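Local coordinates for protein alanine glyoxylate transaminase (Thermococcus litoralis, PDB 2ZC0) that probably catalyses the transfer of the amino group of alanine to glyoxylate, using pyridoxal 5'-phosphate as its cofactor, at residues 128-133 / 186-191; 334-339 / 377-382. One frame throughout, in Å; residues are numbered along the deposited sequence.

How the interactions relate
Interaction 1 lines the cofactor pocket of a class I aminotransferase, and interaction 2 backs it from the next layer. In interaction 1, Tyr-132 and Asn-186 are hydrogen-bonded to the PMP. Interaction 2 is a two-stranded antiparallel sheet, with the side chain of Phe-336 about 5 Å from the PMP at the nearest atoms. The centres of interaction 1 and interaction 2 lie about 10 Å apart. The polar joint is a probable hydrogen bond of 2.9 Å between Asn-186 OD1 and Arg-379 NH1. Beside it, Pro-187 packs by CG on Met-338 CE at 3.4 Å. Asn-186 thus bridges the two contacts, ND2 serving the cofactor and OD1 the arginine of interaction 2.

Interaction 1: 128-133 / 186-191; sequences ENPSYI and NPMGVT. With PMP (4'-deoxy-4'-aminopyridoxal-5'-phosphate), chain F.
The cofactor pocket of this fold type I (class I) aminotransferase is lined here by two loops, one following strand 124-129 and one following strand 175-180. Tyr-132 and Asn-186 reach the PMP from them. The tyrosine sits at the N-cap of helix 133-140 with CG anti to its backbone N (chi1 -179°), which lays the ring over the pyridine. PMP C3 lies 3.5 Å above one ring face, displaced toward the rim. At the tip, Tyr-132 OH accepts a short hydrogen bond of 2.5 Å from PMP N4A, tying the phenol to the amino group that the transamination passes on. Asn-186, also with CG anti to N, gives ND2 to PMP O3 at 2.8 Å with an N-H...O angle of 157°. That NH2 lies obliquely to the tyrosine ring, 3.4 Å from Tyr-132 CD2, the amide and ring planes 35° apart. Because OD1 bonds Arg-379, the amide is held at both ends and its rotation is fixed. PMP O3 accepting an N-H would probably stabilise the ionised phenolate form. Cis peptide bonds precede both Pro-130 and Pro-187, whose rings meet where the loops come together. No hydrogen bond joins them directly: Tyr-132 N approaches Asn-186 O at a poor angle. Van der Waals contact joins them instead, away from the cofactor. Pro-187 CD rests on Ser-131 O at 3.6 Å. The two proline rings cross obliquely in apolar contact, Pro-130 CG 3.8 Å from Pro-187 CG. Met-188, bent at chi2 and chi3, runs across Pro-130 at about a right angle and sets its CG 3.5 Å from Pro-130 CG.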
ATOM      1  N   GLU A 128      17.860   8.233  14.968  1.00 32.73           N
ATOM      2  CA  GLU A 128      18.384   9.102  16.020  1.00 31.62           C
ATOM      3  C   GLU A 128      17.509  10.356  15.948  1.00 33.62           C
ATOM      4  O   GLU A 128      16.737  10.511  14.995  1.00 30.47           O
ATOM      5  CB  GLU A 128      19.852   9.446  15.727  1.00 28.77           C
ATOM      6  CG  GLU A 128      20.818   8.303  16.033  1.00 27.65           C
ATOM      7  CD  GLU A 128      21.904   8.139  14.990  1.00 30.39           C
ATOM      8  OE1 GLU A 128      21.882   8.859  13.972  1.00 33.28           O
ATOM      9  OE2 GLU A 128      22.784   7.271  15.180  1.00 29.54           O
ATOM     10  N   ASN A 129      17.580  11.219  16.962  1.00 33.82           N
ATOM     11  CA  ASN A 129      16.823  12.478  16.950  1.00 34.25           C
ATOM     12  C   ASN A 129      17.773  13.583  17.392  1.00 36.16           C
ATOM     13  O   ASN A 129      18.196  13.617  18.553  1.00 37.22           O
ATOM     14  CB  ASN A 129      15.602  12.423  17.885  1.00 32.97           C
ATOM     15  CG  ASN A 129      14.728  13.689  17.792  1.00 33.26           C
ATOM     16  OD1 ASN A 129      14.751  14.402  16.780  1.00 33.79           O
ATOM     17  ND2 ASN A 129      13.945  13.956  18.835  1.00 30.78           N
ATOM     18  N   PRO A 130      18.143  14.489  16.464  1.00 35.84           N
ATOM     19  CA  PRO A 130      17.722  14.526  15.056  1.00 34.69           C
ATOM     20  C   PRO A 130      18.437  13.474  14.204  1.00 34.90           C
ATOM     21  O   PRO A 130      19.219  12.673  14.720  1.00 34.44           O
ATOM     22  CB  PRO A 130      18.120  15.927  14.627  1.00 34.75           C
ATOM     23  CG  PRO A 130      19.451  16.071  15.341  1.00 35.77           C
ATOM     24  CD  PRO A 130      19.093  15.584  16.740  1.00 34.47           C
ATOM     25  N   SER A 131      18.162  13.488  12.899  1.00 33.33           N
ATOM     26  CA  SER A 131      18.789  12.568  11.943  1.00 31.25           C
ATOM     27  C   SER A 131      18.855  13.283  10.588  1.00 32.39           C
ATOM     28  O   SER A 131      18.327  14.381  10.442  1.00 32.65           O
ATOM     29  CB  SER A 131      17.979  11.262  11.826  1.00 32.57           C
ATOM     30  OG  SER A 131      18.517  10.392  10.834  1.00 29.64           O
ATOM     31  N   TYR A 132      19.521  12.670   9.613  1.00 31.22           N
ATOM     32  CA  TYR A 132      19.671  13.243   8.267  1.00 32.13           C
ATOM     33  C   TYR A 132      18.282  13.416   7.630  1.00 31.52           C
ATOM     34  O   TYR A 132      17.606  12.427   7.373  1.00 30.24           O
ATOM     35  CB  TYR A 132      20.532  12.300   7.415  1.00 29.75           C
ATOM     36  CG  TYR A 132      20.793  12.782   6.008  1.00 33.70           C
ATOM     37  CD1 TYR A 132      20.908  11.870   4.952  1.00 31.18           C
ATOM     38  CD2 TYR A 132      20.900  14.145   5.722  1.00 30.89           C
ATOM     39  CE1 TYR A 132      21.114  12.299   3.645  1.00 32.68           C
ATOM     40  CE2 TYR A 132      21.109  14.589   4.418  1.00 33.35           C
ATOM     41  CZ  TYR A 132      21.213  13.659   3.384  1.00 35.34           C
ATOM     42  OH  TYR A 132      21.399  14.090   2.089  1.00 38.97           O
ATOM     43  N   ILE A 133      17.860  14.657   7.374  1.00 31.26           N
ATOM     44  CA  ILE A 133      16.532  14.874   6.810  1.00 33.02           C
ATOM     45  C   ILE A 133      16.199  14.103   5.543  1.00 30.99           C
ATOM     46  O   ILE A 133      15.078  13.646   5.384  1.00 27.49           O
ATOM     47  CB  ILE A 133      16.230  16.357   6.529  1.00 34.56           C
ATOM     48  CG1 ILE A 133      17.486  17.089   6.068  1.00 35.73           C
ATOM     49  CG2 ILE A 133      15.657  16.987   7.753  1.00 38.64           C
ATOM     50  CD1 ILE A 133      17.922  16.757   4.689  1.00 38.21           C
ATOM     51  N   ASN A 186      25.147  13.611  10.475  1.00 40.73           N
ATOM     52  CA  ASN A 186      24.566  14.780   9.829  1.00 40.48           C
ATOM     53  C   ASN A 186      23.220  14.722  10.552  1.00 40.55           C
ATOM     54  O   ASN A 186      22.551  13.686  10.523  1.00 40.49           O
ATOM     55  CB  ASN A 186      24.380  14.524   8.330  1.00 40.26           C
ATOM     56  CG  ASN A 186      23.737  15.700   7.596  1.00 39.33           C
ATOM     57  OD1 ASN A 186      23.093  16.549   8.200  1.00 38.67           O
ATOM     58  ND2 ASN A 186      23.896  15.732   6.276  1.00 40.26           N
ATOM     59  N   PRO A 187      22.791  15.815  11.205  1.00 41.61           N
ATOM     60  CA  PRO A 187      23.398  17.139  11.361  1.00 40.97           C
ATOM     61  C   PRO A 187      24.206  17.384  12.641  1.00 42.47           C
ATOM     62  O   PRO A 187      24.982  18.336  12.701  1.00 43.45           O
ATOM     63  CB  PRO A 187      22.184  18.047  11.311  1.00 41.09           C
ATOM     64  CG  PRO A 187      21.211  17.273  12.163  1.00 38.94           C
ATOM     65  CD  PRO A 187      21.413  15.820  11.738  1.00 39.26           C
ATOM     66  N   MET A 188      24.023  16.547  13.657  1.00 42.97           N
ATOM     67  CA  MET A 188      24.716  16.740  14.924  1.00 44.88           C
ATOM     68  C   MET A 188      26.237  16.707  14.895  1.00 45.47           C
ATOM     69  O   MET A 188      26.889  17.368  15.706  1.00 44.10           O
ATOM     70  CB  MET A 188      24.198  15.745  15.962  1.00 46.88           C
ATOM     71  CG  MET A 188      22.796  16.071  16.466  1.00 49.87           C
ATOM     72  SD  MET A 188      22.669  17.648  17.387  1.00 51.66           S
ATOM     73  CE  MET A 188      22.422  17.036  19.026  1.00 52.48           C
ATOM     74  N   GLY A 189      26.806  15.940  13.972  1.00 46.57           N
ATOM     75  CA  GLY A 189      28.256  15.864  13.864  1.00 46.53           C
ATOM     76  C   GLY A 189      28.929  15.078  14.970  1.00 46.49           C
ATOM     77  O   GLY A 189      30.152  15.106  15.100  1.00 47.98           O
ATOM     78  N   VAL A 190      28.133  14.378  15.774  1.00 47.10           N
ATOM     79  CA  VAL A 190      28.652  13.568  16.875  1.00 45.91           C
ATOM     80  C   VAL A 190      28.837  12.127  16.408  1.00 46.48           C
ATOM     81  O   VAL A 190      28.197  11.702  15.437  1.00 47.44           O
ATOM     82  CB  VAL A 190      27.674  13.580  18.060  1.00 45.56           C
ATOM     83  CG1 VAL A 190      27.439  15.009  18.526  1.00 45.71           C
ATOM     84  CG2 VAL A 190      26.354  12.944  17.650  1.00 44.76           C
ATOM     85  N   THR A 191      29.701  11.377  17.090  1.00 44.97           N
ATOM     86  CA  THR A 191      29.942   9.990  16.719  1.00 45.15           C
ATOM     87  C   THR A 191      29.743   9.033  17.877  1.00 44.24           C
ATOM     88  O   THR A 191      30.264   9.242  18.975  1.00 46.10           O
ATOM     89  CB  THR A 191      31.360   9.752  16.180  1.00 44.81           C
ATOM     90  OG1 THR A 191      32.248   9.526  17.270  1.00 48.73           O
ATOM     91  CG2 THR A 191      31.836  10.930  15.381  1.00 42.30           C
TER
HETATM   92  N1  PMP F 409      24.016   9.871   4.352  1.00 61.96           N
HETATM   93  C2  PMP F 409      24.256  11.003   5.051  1.00 61.40           C
HETATM   94  C2A PMP F 409      24.193  10.899   6.576  1.00 59.78           C
HETATM   95  C3  PMP F 409      24.558  12.227   4.395  1.00 60.96           C
HETATM   96  O3  PMP F 409      24.795  13.370   5.146  1.00 59.18           O
HETATM   97  C4  PMP F 409      24.600  12.251   2.951  1.00 61.56           C
HETATM   98  C4A PMP F 409      24.930  13.581   2.247  1.00 61.44           C
HETATM   99  N4A PMP F 409      23.850  14.071   1.391  1.00 66.22           N
HETATM  100  C5  PMP F 409      24.316  10.931   2.206  1.00 60.83           C
HETATM  101  C6  PMP F 409      24.027   9.771   2.965  1.00 61.04           C
HETATM  102  C5A PMP F 409      24.332  10.818   0.670  1.00 58.98           C
HETATM  103  O4P PMP F 409      25.364  11.006   0.313  1.00 56.06           O
HETATM  104  P   PMP F 409      25.469  10.825  -1.345  1.00 48.16           P
HETATM  105  O1P PMP F 409      26.487   9.376  -2.023  1.00 57.73           O
HETATM  106  O2P PMP F 409      26.333  12.417  -1.953  1.00 56.02           O
HETATM  107  O3P PMP F 409      23.849  10.721  -2.157  1.00 56.25           O

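Interaction 2: 334-339 / 377-382; sequences GMFVMF and AIRLNF
Arg-379 leaves the antiparallel two-stranded sheet of strands 336-340 and 377-381, in the C-terminal small domain of the fold type I aminotransferase, on the face that meets the 186-187 loop. Its CB lies 4.1 Å from Met-338 SD, the cross-strand neighbour in a non-hydrogen-bonded pair. CG, anti to the backbone N (chi1 -164°), passes alongside Phe-336 CD2 at 3.9 Å. CD then sits over the face of the Phe-336 ring, a CH-pi contact 4.0 Å from the centroid, while Met-335 CG lies over the opposite face. A bend at chi3 (75°) carries NE and the guanidinium out over the rim of the same ring, so that Phe-336 CE2 lies under one guanidinium face, the two planes 32° apart. At the tip, NH1 goes to Asn-186 OD1 and NH2 to Ala-40 O. An alanine here removes both bonds and the chain over Phe-336, and would probably leave Asn-186 less firmly oriented toward the cofactor. In aspartate aminotransferase an arginine paired with an asparagine in this way receives the substrate carboxylate, and a similar role is possible here. Four backbone bonds, made by the pairs Val-337 with Leu-380 and Phe-339 with Ile-378, hold the strands together. Beyond them Phe-382 N donates to Met-335 O at 2.9 Å in a nearly straight bond, and the Phe-382 ring folds back over Met-335 CA. The reverse face sets Val-337 on Met-315 and Phe-339 on Leu-319 of helix 295-322, with Phe-339 also meeting the Tyr-401 ring of helix 389-404.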
ATOM      1  N   GLY A 334      33.383  14.167  10.455  1.00 44.87           N
ATOM      2  CA  GLY A 334      32.295  14.751   9.696  1.00 43.30           C
ATOM      3  C   GLY A 334      32.619  16.087   9.072  1.00 42.81           C
ATOM      4  O   GLY A 334      33.775  16.392   8.766  1.00 41.45           O
ATOM      5  N   MET A 335      31.583  16.897   8.895  1.00 42.25           N
ATOM      6  CA  MET A 335      31.744  18.204   8.264  1.00 41.10           C
ATOM      7  C   MET A 335      30.728  19.220   8.772  1.00 38.67           C
ATOM      8  O   MET A 335      30.729  20.377   8.354  1.00 37.71           O
ATOM      9  CB  MET A 335      31.605  18.046   6.742  1.00 40.42           C
ATOM     10  CG  MET A 335      30.392  17.235   6.319  1.00 42.20           C
ATOM     11  SD  MET A 335      30.212  17.059   4.526  1.00 45.44           S
ATOM     12  CE  MET A 335      28.933  18.102   4.314  1.00 38.92           C
ATOM     13  N   PHE A 336      29.858  18.789   9.671  1.00 37.09           N
ATOM     14  CA  PHE A 336      28.861  19.693  10.200  1.00 38.96           C
ATOM     15  C   PHE A 336      29.113  19.971  11.667  1.00 40.73           C
ATOM     16  O   PHE A 336      29.837  19.238  12.343  1.00 40.66           O
ATOM     17  CB  PHE A 336      27.457  19.102  10.054  1.00 38.86           C
ATOM     18  CG  PHE A 336      27.042  18.852   8.630  1.00 39.71           C
ATOM     19  CD1 PHE A 336      26.944  17.552   8.139  1.00 37.92           C
ATOM     20  CD2 PHE A 336      26.735  19.916   7.784  1.00 37.03           C
ATOM     21  CE1 PHE A 336      26.544  17.310   6.831  1.00 36.32           C
ATOM     22  CE2 PHE A 336      26.334  19.686   6.474  1.00 39.53           C
ATOM     23  CZ  PHE A 336      26.235  18.381   5.993  1.00 36.38           C
ATOM     24  N   VAL A 337      28.509  21.056  12.137  1.00 40.57           N
ATOM     25  CA  VAL A 337      28.573  21.474  13.525  1.00 39.41           C
ATOM     26  C   VAL A 337      27.161  21.960  13.795  1.00 40.10           C
ATOM     27  O   VAL A 337      26.607  22.714  12.996  1.00 38.68           O
ATOM     28  CB  VAL A 337      29.552  22.655  13.740  1.00 39.94           C
ATOM     29  CG1 VAL A 337      29.399  23.213  15.164  1.00 37.32           C
ATOM     30  CG2 VAL A 337      30.987  22.194  13.504  1.00 39.49           C
ATOM     31  N   MET A 338      26.552  21.501  14.879  1.00 40.59           N
ATOM     32  CA  MET A 338      25.214  21.967  15.201  1.00 42.96           C
ATOM     33  C   MET A 338      25.346  23.054  16.247  1.00 44.96           C
ATOM     34  O   MET A 338      25.831  22.815  17.355  1.00 45.80           O
ATOM     35  CB  MET A 338      24.326  20.855  15.760  1.00 41.71           C
ATOM     36  CG  MET A 338      22.871  21.290  15.938  1.00 40.37           C
ATOM     37  SD  MET A 338      21.987  21.438  14.321  1.00 38.79           S
ATOM     38  CE  MET A 338      21.067  19.931  14.337  1.00 36.91           C
ATOM     39  N   PHE A 339      24.915  24.249  15.865  1.00 46.98           N
ATOM     40  CA  PHE A 339      24.932  25.427  16.719  1.00 46.83           C
ATOM     41  C   PHE A 339      23.537  25.586  17.306  1.00 47.17           C
ATOM     42  O   PHE A 339      22.541  25.323  16.635  1.00 47.33           O
ATOM     43  CB  PHE A 339      25.263  26.660  15.883  1.00 47.83           C
ATOM     44  CG  PHE A 339      25.310  27.934  16.673  1.00 48.25           C
ATOM     45  CD1 PHE A 339      26.440  28.262  17.420  1.00 47.02           C
ATOM     46  CD2 PHE A 339      24.230  28.811  16.667  1.00 47.36           C
ATOM     47  CE1 PHE A 339      26.493  29.444  18.144  1.00 47.60           C
ATOM     48  CE2 PHE A 339      24.273  30.000  17.393  1.00 48.17           C
ATOM     49  CZ  PHE A 339      25.410  30.315  18.132  1.00 46.11           C
ATOM     50  N   ALA A 377      17.768  25.004  16.725  1.00 43.89           N
ATOM     51  CA  ALA A 377      18.957  24.434  16.112  1.00 41.94           C
ATOM     52  C   ALA A 377      19.326  25.073  14.781  1.00 42.07           C
ATOM     53  O   ALA A 377      18.469  25.550  14.044  1.00 42.43           O
ATOM     54  CB  ALA A 377      18.775  22.935  15.932  1.00 40.29           C
ATOM     55  N   ILE A 378      20.619  25.088  14.487  1.00 41.03           N
ATOM     56  CA  ILE A 378      21.122  25.621  13.230  1.00 41.94           C
ATOM     57  C   ILE A 378      22.317  24.762  12.837  1.00 41.41           C
ATOM     58  O   ILE A 378      23.289  24.652  13.589  1.00 42.66           O
ATOM     59  CB  ILE A 378      21.585  27.102  13.352  1.00 43.03           C
ATOM     60  CG1 ILE A 378      20.391  28.055  13.193  1.00 43.71           C
ATOM     61  CG2 ILE A 378      22.619  27.417  12.280  1.00 41.00           C
ATOM     62  CD1 ILE A 378      19.492  28.145  14.402  1.00 47.14           C
ATOM     63  N   ARG A 379      22.254  24.138  11.667  1.00 40.74           N
ATOM     64  CA  ARG A 379      23.366  23.308  11.236  1.00 39.70           C
ATOM     65  C   ARG A 379      24.374  24.141  10.462  1.00 40.01           C
ATOM     66  O   ARG A 379      24.008  24.948   9.599  1.00 41.20           O
ATOM     67  CB  ARG A 379      22.860  22.162  10.374  1.00 40.04           C
ATOM     68  CG  ARG A 379      23.849  21.036  10.200  1.00 41.32           C
ATOM     69  CD  ARG A 379      23.361  20.110   9.114  1.00 35.25           C
ATOM     70  NE  ARG A 379      23.569  20.735   7.817  1.00 36.87           N
ATOM     71  CZ  ARG A 379      23.230  20.191   6.655  1.00 35.12           C
ATOM     72  NH1 ARG A 379      22.649  18.999   6.621  1.00 32.74           N
ATOM     73  NH2 ARG A 379      23.512  20.830   5.528  1.00 30.64           N
ATOM     74  N   LEU A 380      25.647  23.946  10.778  1.00 39.08           N
ATOM     75  CA  LEU A 380      26.723  24.677  10.131  1.00 38.52           C
ATOM     76  C   LEU A 380      27.699  23.707   9.505  1.00 39.12           C
ATOM     77  O   LEU A 380      28.104  22.726  10.132  1.00 41.08           O
ATOM     78  CB  LEU A 380      27.487  25.528  11.154  1.00 39.43           C
ATOM     79  CG  LEU A 380      26.704  26.506  12.026  1.00 39.68           C
ATOM     80  CD1 LEU A 380      27.669  27.200  12.999  1.00 39.28           C
ATOM     81  CD2 LEU A 380      26.006  27.527  11.127  1.00 38.10           C
ATOM     82  N   ASN A 381      28.095  24.000   8.276  1.00 37.47           N
ATOM     83  CA  ASN A 381      29.027  23.155   7.558  1.00 37.29           C
ATOM     84  C   ASN A 381      30.393  23.827   7.430  1.00 36.15           C
ATOM     85  O   ASN A 381      30.458  25.027   7.182  1.00 35.26           O
ATOM     86  CB  ASN A 381      28.468  22.862   6.166  1.00 35.22           C
ATOM     87  CG  ASN A 381      29.513  22.334   5.242  1.00 34.67           C
ATOM     88  OD1 ASN A 381      30.008  23.054   4.365  1.00 38.27           O
ATOM     89  ND2 ASN A 381      29.886  21.078   5.439  1.00 34.58           N
ATOM     90  N   PHE A 382      31.480  23.070   7.587  1.00 35.20           N
ATOM     91  CA  PHE A 382      32.813  23.663   7.458  1.00 37.36           C
ATOM     92  C   PHE A 382      33.663  23.065   6.335  1.00 39.50           C
ATOM     93  O   PHE A 382      34.785  23.514   6.096  1.00 41.08           O
ATOM     94  CB  PHE A 382      33.594  23.584   8.788  1.00 34.70           C
ATOM     95  CG  PHE A 382      33.691  22.207   9.369  1.00 32.36           C
ATOM     96  CD1 PHE A 382      32.746  21.758  10.281  1.00 33.07           C
ATOM     97  CD2 PHE A 382      34.726  21.360   9.014  1.00 31.83           C
ATOM     98  CE1 PHE A 382      32.831  20.477  10.836  1.00 31.93           C
ATOM     99  CE2 PHE A 382      34.824  20.081   9.555  1.00 31.18           C
ATOM    100  CZ  PHE A 382      33.871  19.638  10.471  1.00 30.83           C
TER